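Local atomic coordinates of HmuY protein (PDB entry 6R2H), a protein that probably binds heme as a hemophore-like, HmuY-family protein of Prevotella intermedia, and is captured here in its heme-free state. Residues K6-W18 and I21-E33. Numbering follows the deposited sequence.
Sequences KHFETLMPGYDSW and IDLETGKFEQQAE
Phe8, on strand 6-11, packs its ring against Ile21 and Phe28, and two geometries define how it is held. Ile21 CD1 sits over one face of its ring, 3.7 Å from the ring centroid and only 19° off the normal, a CH-pi contact. Toward Phe28 the same ring turns its edge: the planes stand at 73° with centroids 5.3 Å apart, an offset edge-to-face pair in which Phe8 CE2 comes within 3.5 Å of Phe28 CD1. The benzyl group of Phe28 is lifted into this position by a first torsion that sets CG between the backbone N and the carbonyl carbon. Beyond it, the far end of the Phe28 ring meets Thr10, with CZ next to the hydroxyl and CB. Phe185 and Ile19 also contact Phe8, tying the cluster to strands 181-190 and 17-21.

Near Trp18 the hairpin strands are paired by hydrogen bonds. Trp18 and Gln31 form an antiparallel hydrogen-bonded pair, Trp18 N to Gln31 O at 2.8 Å and Gln31 N to Trp18 O at 3.0 Å, and Glu33 N adds a bond to Asp16 O. Trp18 and Glu33 run side by side: the indole NE1 donates to Glu33 OE1 over 2.8 Å, on the anti side but tilted out of the carboxylate plane, with ring and carboxylate planes 71° apart. A bend at chi2 folds Glu33 back to accept it, while OE2 takes the backbone N of Gly35, so both oxygens are engaged. Nearby, Pro13 CB rests against the amide of Gln30, 3.7 Å from OE1.

The bonds near Trp18 thus zip up the beta hairpin of strands 17-21 and 28-32, part of a four-stranded antiparallel sheet, while Phe8, Thr10, Ile21 and Phe28 pack it against strand 6-11, outermost in the nine-stranded antiparallel sheet of the predominantly beta HmuY fold.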
ATOM      1  N   LYS A   6     -11.497  15.094   0.602  1.00 37.85           N
ATOM      2  CA  LYS A   6     -12.023  14.196  -0.411  1.00 38.06           C
ATOM      3  C   LYS A   6     -12.079  12.784   0.174  1.00 37.21           C
ATOM      4  O   LYS A   6     -11.527  12.523   1.247  1.00 34.26           O
ATOM      5  CB  LYS A   6     -11.195  14.238  -1.703  1.00 43.46           C
ATOM      6  CG  LYS A   6     -10.652  15.590  -2.164  1.00 49.56           C
ATOM      7  CD  LYS A   6     -11.476  16.300  -3.223  1.00 54.21           C
ATOM      8  CE  LYS A   6     -11.722  17.753  -2.867  1.00 62.13           C
ATOM      9  NZ  LYS A   6     -11.811  18.630  -4.063  1.00 65.25           N
ATOM     10  N   HIS A   7     -12.790  11.893  -0.531  1.00 34.53           N
ATOM     11  CA  HIS A   7     -12.949  10.520  -0.099  1.00 33.25           C
ATOM     12  C   HIS A   7     -12.527   9.567  -1.213  1.00 33.78           C
ATOM     13  O   HIS A   7     -12.717   9.849  -2.392  1.00 34.13           O
ATOM     14  CB  HIS A   7     -14.362  10.279   0.435  1.00 35.08           C
ATOM     15  CG  HIS A   7     -14.581   8.882   0.921  1.00 38.57           C
ATOM     16  ND1 HIS A   7     -13.794   8.298   1.900  1.00 39.25           N
ATOM     17  CD2 HIS A   7     -15.493   7.948   0.576  1.00 39.52           C
ATOM     18  CE1 HIS A   7     -14.213   7.066   2.126  1.00 38.20           C
ATOM     19  NE2 HIS A   7     -15.262   6.831   1.342  1.00 36.78           N
ATOM     20  N   PHE A   8     -11.902   8.458  -0.811  1.00 32.65           N
ATOM     21  CA  PHE A   8     -11.582   7.364  -1.701  1.00 31.83           C
ATOM     22  C   PHE A   8     -11.988   6.052  -1.038  1.00 34.10           C
ATOM     23  O   PHE A   8     -11.724   5.839   0.149  1.00 33.83           O
ATOM     24  CB  PHE A   8     -10.084   7.311  -2.006  1.00 31.78           C
ATOM     25  CG  PHE A   8      -9.705   6.115  -2.846  1.00 33.62           C
ATOM     26  CD1 PHE A   8      -9.533   4.864  -2.266  1.00 33.46           C
ATOM     27  CD2 PHE A   8      -9.554   6.227  -4.220  1.00 32.48           C
ATOM     28  CE1 PHE A   8      -9.223   3.752  -3.034  1.00 33.16           C
ATOM     29  CE2 PHE A   8      -9.235   5.113  -4.985  1.00 34.82           C
ATOM     30  CZ  PHE A   8      -9.088   3.876  -4.396  1.00 32.88           C
ATOM     31  N   GLU A   9     -12.601   5.166  -1.837  1.00 36.29           N
ATOM     32  CA  GLU A   9     -12.981   3.843  -1.363  1.00 36.40           C
ATOM     33  C   GLU A   9     -13.109   2.874  -2.531  1.00 37.23           C
ATOM     34  O   GLU A   9     -13.528   3.259  -3.622  1.00 32.42           O
ATOM     35  CB  GLU A   9     -14.263   3.887  -0.535  1.00 36.95           C
ATOM     36  CG  GLU A   9     -15.518   4.288  -1.283  1.00 36.93           C
ATOM     37  CD  GLU A   9     -16.725   4.203  -0.366  1.00 39.74           C
ATOM     38  OE1 GLU A   9     -16.670   4.800   0.744  1.00 40.21           O
ATOM     39  OE2 GLU A   9     -17.700   3.508  -0.731  1.00 38.99           O
ATOM     40  N   THR A  10     -12.721   1.620  -2.267  1.00 36.50           N
ATOM     41  CA  THR A  10     -12.822   0.538  -3.232  1.00 37.79           C
ATOM     42  C   THR A  10     -12.586  -0.794  -2.525  1.00 37.83           C
ATOM     43  O   THR A  10     -11.882  -0.852  -1.519  1.00 38.66           O
ATOM     44  CB  THR A  10     -11.836   0.723  -4.394  1.00 37.48           C
ATOM     45  OG1 THR A  10     -12.302  -0.086  -5.477  1.00 41.95           O
ATOM     46  CG2 THR A  10     -10.410   0.356  -4.047  1.00 36.81           C
ATOM     47  N   LEU A  11     -13.187  -1.856  -3.068  1.00 34.58           N
ATOM     48  CA  LEU A  11     -12.857  -3.210  -2.658  1.00 34.64           C
ATOM     49  C   LEU A  11     -11.553  -3.597  -3.344  1.00 36.80           C
ATOM     50  O   LEU A  11     -11.332  -3.246  -4.502  1.00 43.19           O
ATOM     51  CB  LEU A  11     -13.994  -4.149  -3.071  1.00 33.67           C
ATOM     52  CG  LEU A  11     -15.323  -3.923  -2.350  1.00 33.33           C
ATOM     53  CD1 LEU A  11     -16.382  -4.907  -2.819  1.00 33.21           C
ATOM     54  CD2 LEU A  11     -15.151  -4.019  -0.842  1.00 33.08           C
ATOM     55  N   MET A  12     -10.686  -4.303  -2.623  1.00 35.56           N
ATOM     56  CA  MET A  12      -9.368  -4.609  -3.159  1.00 35.80           C
ATOM     57  C   MET A  12      -9.417  -5.830  -4.086  1.00 34.87           C
ATOM     58  O   MET A  12     -10.216  -6.747  -3.902  1.00 31.17           O
ATOM     59  CB  MET A  12      -8.355  -4.845  -2.033  1.00 36.85           C
ATOM     60  CG  MET A  12      -7.906  -3.559  -1.354  1.00 36.24           C
ATOM     61  SD  MET A  12      -7.144  -2.354  -2.471  1.00 34.82           S
ATOM     62  CE  MET A  12      -5.484  -3.026  -2.633  1.00 34.37           C
ATOM     63  N   PRO A  13      -8.560  -5.865  -5.130  1.00 34.34           N
ATOM     64  CA  PRO A  13      -8.300  -7.098  -5.880  1.00 33.33           C
ATOM     65  C   PRO A  13      -7.401  -8.077  -5.124  1.00 32.22           C
ATOM     66  O   PRO A  13      -7.048  -7.841  -3.975  1.00 31.57           O
ATOM     67  CB  PRO A  13      -7.578  -6.581  -7.139  1.00 34.41           C
ATOM     68  CG  PRO A  13      -6.885  -5.307  -6.692  1.00 33.71           C
ATOM     69  CD  PRO A  13      -7.816  -4.706  -5.656  1.00 33.21           C
ATOM     70  N   GLY A  14      -7.037  -9.181  -5.786  1.00 31.98           N
ATOM     71  CA  GLY A  14      -6.351 -10.289  -5.139  1.00 32.99           C
ATOM     72  C   GLY A  14      -4.860 -10.019  -4.975  1.00 37.22           C
ATOM     73  O   GLY A  14      -4.363  -8.987  -5.423  1.00 36.18           O
ATOM     74  N   TYR A  15      -4.157 -10.988  -4.371  1.00 37.10           N
ATOM     75  CA  TYR A  15      -2.739 -10.904  -4.047  1.00 36.00           C
ATOM     76  C   TYR A  15      -1.849 -10.596  -5.252  1.00 35.08           C
ATOM     77  O   TYR A  15      -0.671 -10.262  -5.092  1.00 30.76           O
ATOM     78  CB  TYR A  15      -2.296 -12.174  -3.322  1.00 36.25           C
ATOM     79  CG  TYR A  15      -2.568 -12.088  -1.845  1.00 37.52           C
ATOM     80  CD1 TYR A  15      -3.820 -12.391  -1.339  1.00 36.66           C
ATOM     81  CD2 TYR A  15      -1.588 -11.650  -0.962  1.00 39.30           C
ATOM     82  CE1 TYR A  15      -4.081 -12.278   0.020  1.00 39.12           C
ATOM     83  CE2 TYR A  15      -1.836 -11.538   0.398  1.00 38.42           C
ATOM     84  CZ  TYR A  15      -3.091 -11.851   0.891  1.00 38.13           C
ATOM     85  OH  TYR A  15      -3.345 -11.745   2.230  1.00 40.61           O
ATOM     86  N   ASP A  16      -2.399 -10.698  -6.461  1.00 39.58           N
ATOM     87  CA  ASP A  16      -1.525 -10.530  -7.615  1.00 44.08           C
ATOM     88  C   ASP A  16      -1.675  -9.130  -8.209  1.00 41.86           C
ATOM     89  O   ASP A  16      -1.059  -8.832  -9.229  1.00 42.50           O
ATOM     90  CB  ASP A  16      -1.653 -11.674  -8.631  1.00 49.01           C
ATOM     91  CG  ASP A  16      -3.019 -11.753  -9.279  1.00 54.43           C
ATOM     92  OD1 ASP A  16      -4.003 -11.322  -8.636  1.00 58.01           O
ATOM     93  OD2 ASP A  16      -3.086 -12.250 -10.417  1.00 65.71           O
ATOM     94  N   SER A  17      -2.455  -8.263  -7.550  1.00 40.96           N
ATOM     95  CA  SER A  17      -2.812  -6.995  -8.168  1.00 39.94           C
ATOM     96  C   SER A  17      -2.634  -5.814  -7.219  1.00 39.78           C
ATOM     97  O   SER A  17      -2.578  -5.962  -6.001  1.00 38.32           O
ATOM     98  CB  SER A  17      -4.196  -7.025  -8.735  1.00 41.05           C
ATOM     99  OG  SER A  17      -4.437  -8.236  -9.430  1.00 42.20           O
ATOM    100  N   TRP A  18      -2.548  -4.641  -7.848  1.00 40.70           N
ATOM    101  CA  TRP A  18      -2.353  -3.346  -7.231  1.00 36.44           C
ATOM    102  C   TRP A  18      -3.515  -2.437  -7.622  1.00 37.14           C
ATOM    103  O   TRP A  18      -4.120  -2.604  -8.676  1.00 37.64           O
ATOM    104  CB  TRP A  18      -1.045  -2.733  -7.742  1.00 34.30           C
ATOM    105  CG  TRP A  18       0.217  -3.283  -7.158  1.00 35.52           C
ATOM    106  CD1 TRP A  18       0.945  -4.347  -7.610  1.00 35.70           C
ATOM    107  CD2 TRP A  18       0.923  -2.774  -6.008  1.00 36.67           C
ATOM    108  NE1 TRP A  18       2.054  -4.538  -6.822  1.00 36.00           N
ATOM    109  CE2 TRP A  18       2.066  -3.591  -5.832  1.00 34.97           C
ATOM    110  CE3 TRP A  18       0.692  -1.728  -5.101  1.00 33.82           C
ATOM    111  CZ2 TRP A  18       2.974  -3.381  -4.796  1.00 34.59           C
ATOM    112  CZ3 TRP A  18       1.595  -1.518  -4.081  1.00 33.72           C
ATOM    113  CH2 TRP A  18       2.719  -2.338  -3.929  1.00 33.86           C
ATOM    114  N   ILE A  21      -3.532   5.108  -7.241  1.00 33.83           N
ATOM    115  CA  ILE A  21      -4.442   6.224  -7.010  1.00 30.91           C
ATOM    116  C   ILE A  21      -3.790   7.550  -7.372  1.00 28.65           C
ATOM    117  O   ILE A  21      -2.727   7.879  -6.862  1.00 30.20           O
ATOM    118  CB  ILE A  21      -4.968   6.236  -5.570  1.00 28.53           C
ATOM    119  CG1 ILE A  21      -5.545   4.866  -5.212  1.00 28.81           C
ATOM    120  CG2 ILE A  21      -5.993   7.351  -5.395  1.00 26.20           C
ATOM    121  CD1 ILE A  21      -5.726   4.620  -3.744  1.00 28.08           C
ATOM    122  N   ASP A  22      -4.466   8.302  -8.243  1.00 28.18           N
ATOM    123  CA  ASP A  22      -4.132   9.692  -8.507  1.00 29.46           C
ATOM    124  C   ASP A  22      -4.872  10.551  -7.488  1.00 30.26           C
ATOM    125  O   ASP A  22      -6.089  10.689  -7.563  1.00 31.86           O
ATOM    126  CB  ASP A  22      -4.544  10.099  -9.921  1.00 26.70           C
ATOM    127  CG  ASP A  22      -4.203  11.534 -10.267  1.00 28.84           C
ATOM    128  OD1 ASP A  22      -3.856  12.310  -9.353  1.00 29.32           O
ATOM    129  OD2 ASP A  22      -4.249  11.853 -11.475  1.00 28.42           O
ATOM    130  N   LEU A  23      -4.138  11.136  -6.539  1.00 31.28           N
ATOM    131  CA  LEU A  23      -4.799  11.797  -5.422  1.00 32.52           C
ATOM    132  C   LEU A  23      -5.477  13.085  -5.892  1.00 37.98           C
ATOM    133  O   LEU A  23      -6.497  13.487  -5.337  1.00 42.35           O
ATOM    134  CB  LEU A  23      -3.806  12.022  -4.278  1.00 28.28           C
ATOM    135  CG  LEU A  23      -3.547  10.795  -3.393  1.00 26.22           C
ATOM    136  CD1 LEU A  23      -2.538  11.106  -2.311  1.00 25.83           C
ATOM    137  CD2 LEU A  23      -4.826  10.232  -2.765  1.00 23.81           C
ATOM    138  N   GLU A  24      -4.919  13.689  -6.952  1.00 39.19           N
ATOM    139  CA  GLU A  24      -5.398  14.954  -7.486  1.00 41.52           C
ATOM    140  C   GLU A  24      -6.804  14.793  -8.069  1.00 41.47           C
ATOM    141  O   GLU A  24      -7.656  15.640  -7.846  1.00 41.57           O
ATOM    142  CB  GLU A  24      -4.395  15.496  -8.507  1.00 43.57           C
ATOM    143  CG  GLU A  24      -4.691  16.905  -8.987  1.00 45.37           C
ATOM    144  CD  GLU A  24      -3.625  17.452  -9.927  1.00 50.04           C
ATOM    145  OE1 GLU A  24      -2.895  16.638 -10.537  1.00 50.92           O
ATOM    146  OE2 GLU A  24      -3.513  18.689 -10.039  1.00 52.05           O
ATOM    147  N   THR A  25      -7.051  13.689  -8.782  1.00 41.18           N
ATOM    148  CA  THR A  25      -8.281  13.485  -9.529  1.00 38.68           C
ATOM    149  C   THR A  25      -9.216  12.522  -8.798  1.00 39.68           C
ATOM    150  O   THR A  25     -10.409  12.466  -9.106  1.00 41.34           O
ATOM    151  CB  THR A  25      -7.985  12.951 -10.936  1.00 36.78           C
ATOM    152  OG1 THR A  25      -7.501  11.607 -10.856  1.00 36.36           O
ATOM    153  CG2 THR A  25      -7.019  13.832 -11.701  1.00 32.52           C
ATOM    154  N   GLY A  26      -8.664  11.753  -7.850  1.00 39.37           N
ATOM    155  CA  GLY A  26      -9.450  10.792  -7.096  1.00 39.71           C
ATOM    156  C   GLY A  26      -9.707   9.502  -7.870  1.00 42.29           C
ATOM    157  O   GLY A  26     -10.409   8.618  -7.372  1.00 39.56           O
ATOM    158  N   LYS A  27      -9.118   9.411  -9.075  1.00 44.62           N
ATOM    159  CA  LYS A  27      -9.279   8.268  -9.961  1.00 46.26           C
ATOM    160  C   LYS A  27      -8.252   7.201  -9.591  1.00 47.08           C
ATOM    161  O   LYS A  27      -7.214   7.515  -9.002  1.00 43.91           O
ATOM    162  CB  LYS A  27      -9.086   8.670 -11.429  1.00 47.57           C
ATOM    163  CG  LYS A  27     -10.216   9.459 -12.078  1.00 51.07           C
ATOM    164  CD  LYS A  27      -9.866   9.978 -13.470  1.00 54.44           C
ATOM    165  CE  LYS A  27     -10.763   9.434 -14.566  1.00 62.38           C
ATOM    166  NZ  LYS A  27      -9.989   8.997 -15.757  1.00 66.36           N
ATOM    167  N   PHE A  28      -8.551   5.939  -9.938  1.00 43.12           N
ATOM    168  CA  PHE A  28      -7.574   4.882  -9.764  1.00 43.75           C
ATOM    169  C   PHE A  28      -7.617   3.888 -10.922  1.00 43.45           C
ATOM    170  O   PHE A  28      -8.590   3.817 -11.669  1.00 44.49           O
ATOM    171  CB  PHE A  28      -7.705   4.235  -8.386  1.00 42.75           C
ATOM    172  CG  PHE A  28      -8.775   3.187  -8.262  1.00 43.49           C
ATOM    173  CD1 PHE A  28     -10.089   3.537  -7.996  1.00 43.74           C
ATOM    174  CD2 PHE A  28      -8.457   1.841  -8.383  1.00 43.72           C
ATOM    175  CE1 PHE A  28     -11.063   2.554  -7.855  1.00 43.96           C
ATOM    176  CE2 PHE A  28      -9.428   0.859  -8.237  1.00 43.25           C
ATOM    177  CZ  PHE A  28     -10.731   1.218  -7.978  1.00 44.70           C
ATOM    178  N   GLU A  29      -6.525   3.131 -11.057  1.00 40.67           N
ATOM    179  CA  GLU A  29      -6.413   2.080 -12.048  1.00 43.73           C
ATOM    180  C   GLU A  29      -5.941   0.813 -11.336  1.00 42.28           C
ATOM    181  O   GLU A  29      -5.144   0.877 -10.406  1.00 37.34           O
ATOM    182  CB  GLU A  29      -5.404   2.499 -13.122  1.00 46.79           C
ATOM    183  CG  GLU A  29      -5.981   3.279 -14.285  1.00 50.84           C
ATOM    184  CD  GLU A  29      -4.891   3.777 -15.224  1.00 58.08           C
ATOM    185  OE1 GLU A  29      -4.741   5.002 -15.334  1.00 55.68           O
ATOM    186  OE2 GLU A  29      -4.191   2.939 -15.842  1.00 68.06           O
ATOM    187  N   GLN A  30      -6.433  -0.341 -11.790  1.00 40.32           N
ATOM    188  CA  GLN A  30      -5.986  -1.623 -11.278  1.00 38.71           C
ATOM    189  C   GLN A  30      -4.942  -2.200 -12.231  1.00 34.59           C
ATOM    190  O   GLN A  30      -5.077  -2.047 -13.437  1.00 34.25           O
ATOM    191  CB  GLN A  30      -7.202  -2.538 -11.154  1.00 42.23           C
ATOM    192  CG  GLN A  30      -6.882  -4.010 -11.377  1.00 46.41           C
ATOM    193  CD  GLN A  30      -7.914  -4.910 -10.752  1.00 50.07           C
ATOM    194  OE1 GLN A  30      -8.761  -4.470  -9.972  1.00 53.57           O
ATOM    195  NE2 GLN A  30      -7.850  -6.184 -11.108  1.00 50.50           N
ATOM    196  N   GLN A  31      -3.921  -2.876 -11.692  1.00 33.49           N
ATOM    197  CA  GLN A  31      -2.927  -3.532 -12.532  1.00 38.16           C
ATOM    198  C   GLN A  31      -2.240  -4.656 -11.756  1.00 38.05           C
ATOM    199  O   GLN A  31      -2.050  -4.526 -10.557  1.00 42.26           O
ATOM    200  CB  GLN A  31      -1.931  -2.482 -13.031  1.00 37.97           C
ATOM    201  CG  GLN A  31      -0.956  -2.993 -14.077  1.00 39.73           C
ATOM    202  CD  GLN A  31      -0.040  -1.886 -14.538  1.00 43.01           C
ATOM    203  OE1 GLN A  31       0.986  -1.599 -13.922  1.00 46.85           O
ATOM    204  NE2 GLN A  31      -0.402  -1.240 -15.635  1.00 44.82           N
ATOM    205  N   ALA A  32      -1.860  -5.745 -12.437  1.00 35.27           N
ATOM    206  CA  ALA A  32      -1.164  -6.865 -11.805  1.00 33.61           C
ATOM    207  C   ALA A  32       0.245  -6.439 -11.420  1.00 31.61           C
ATOM    208  O   ALA A  32       0.817  -5.581 -12.085  1.00 31.65           O
ATOM    209  CB  ALA A  32      -1.098  -8.055 -12.739  1.00 31.09           C
ATOM    210  N   GLU A  33       0.782  -7.040 -10.353  1.00 30.67           N
ATOM    211  CA  GLU A  33       2.217  -7.022 -10.115  1.00 33.01           C
ATOM    212  C   GLU A  33       2.924  -7.566 -11.354  1.00 34.44           C
ATOM    213  O   GLU A  33       2.590  -8.653 -11.838  1.00 34.40           O
ATOM    214  CB  GLU A  33       2.588  -7.917  -8.929  1.00 34.94           C
ATOM    215  CG  GLU A  33       4.095  -8.024  -8.709  1.00 36.82           C
ATOM    216  CD  GLU A  33       4.799  -6.679  -8.577  1.00 38.94           C
ATOM    217  OE1 GLU A  33       4.356  -5.846  -7.748  1.00 40.39           O
ATOM    218  OE2 GLU A  33       5.772  -6.452  -9.318  1.00 38.64           O
TER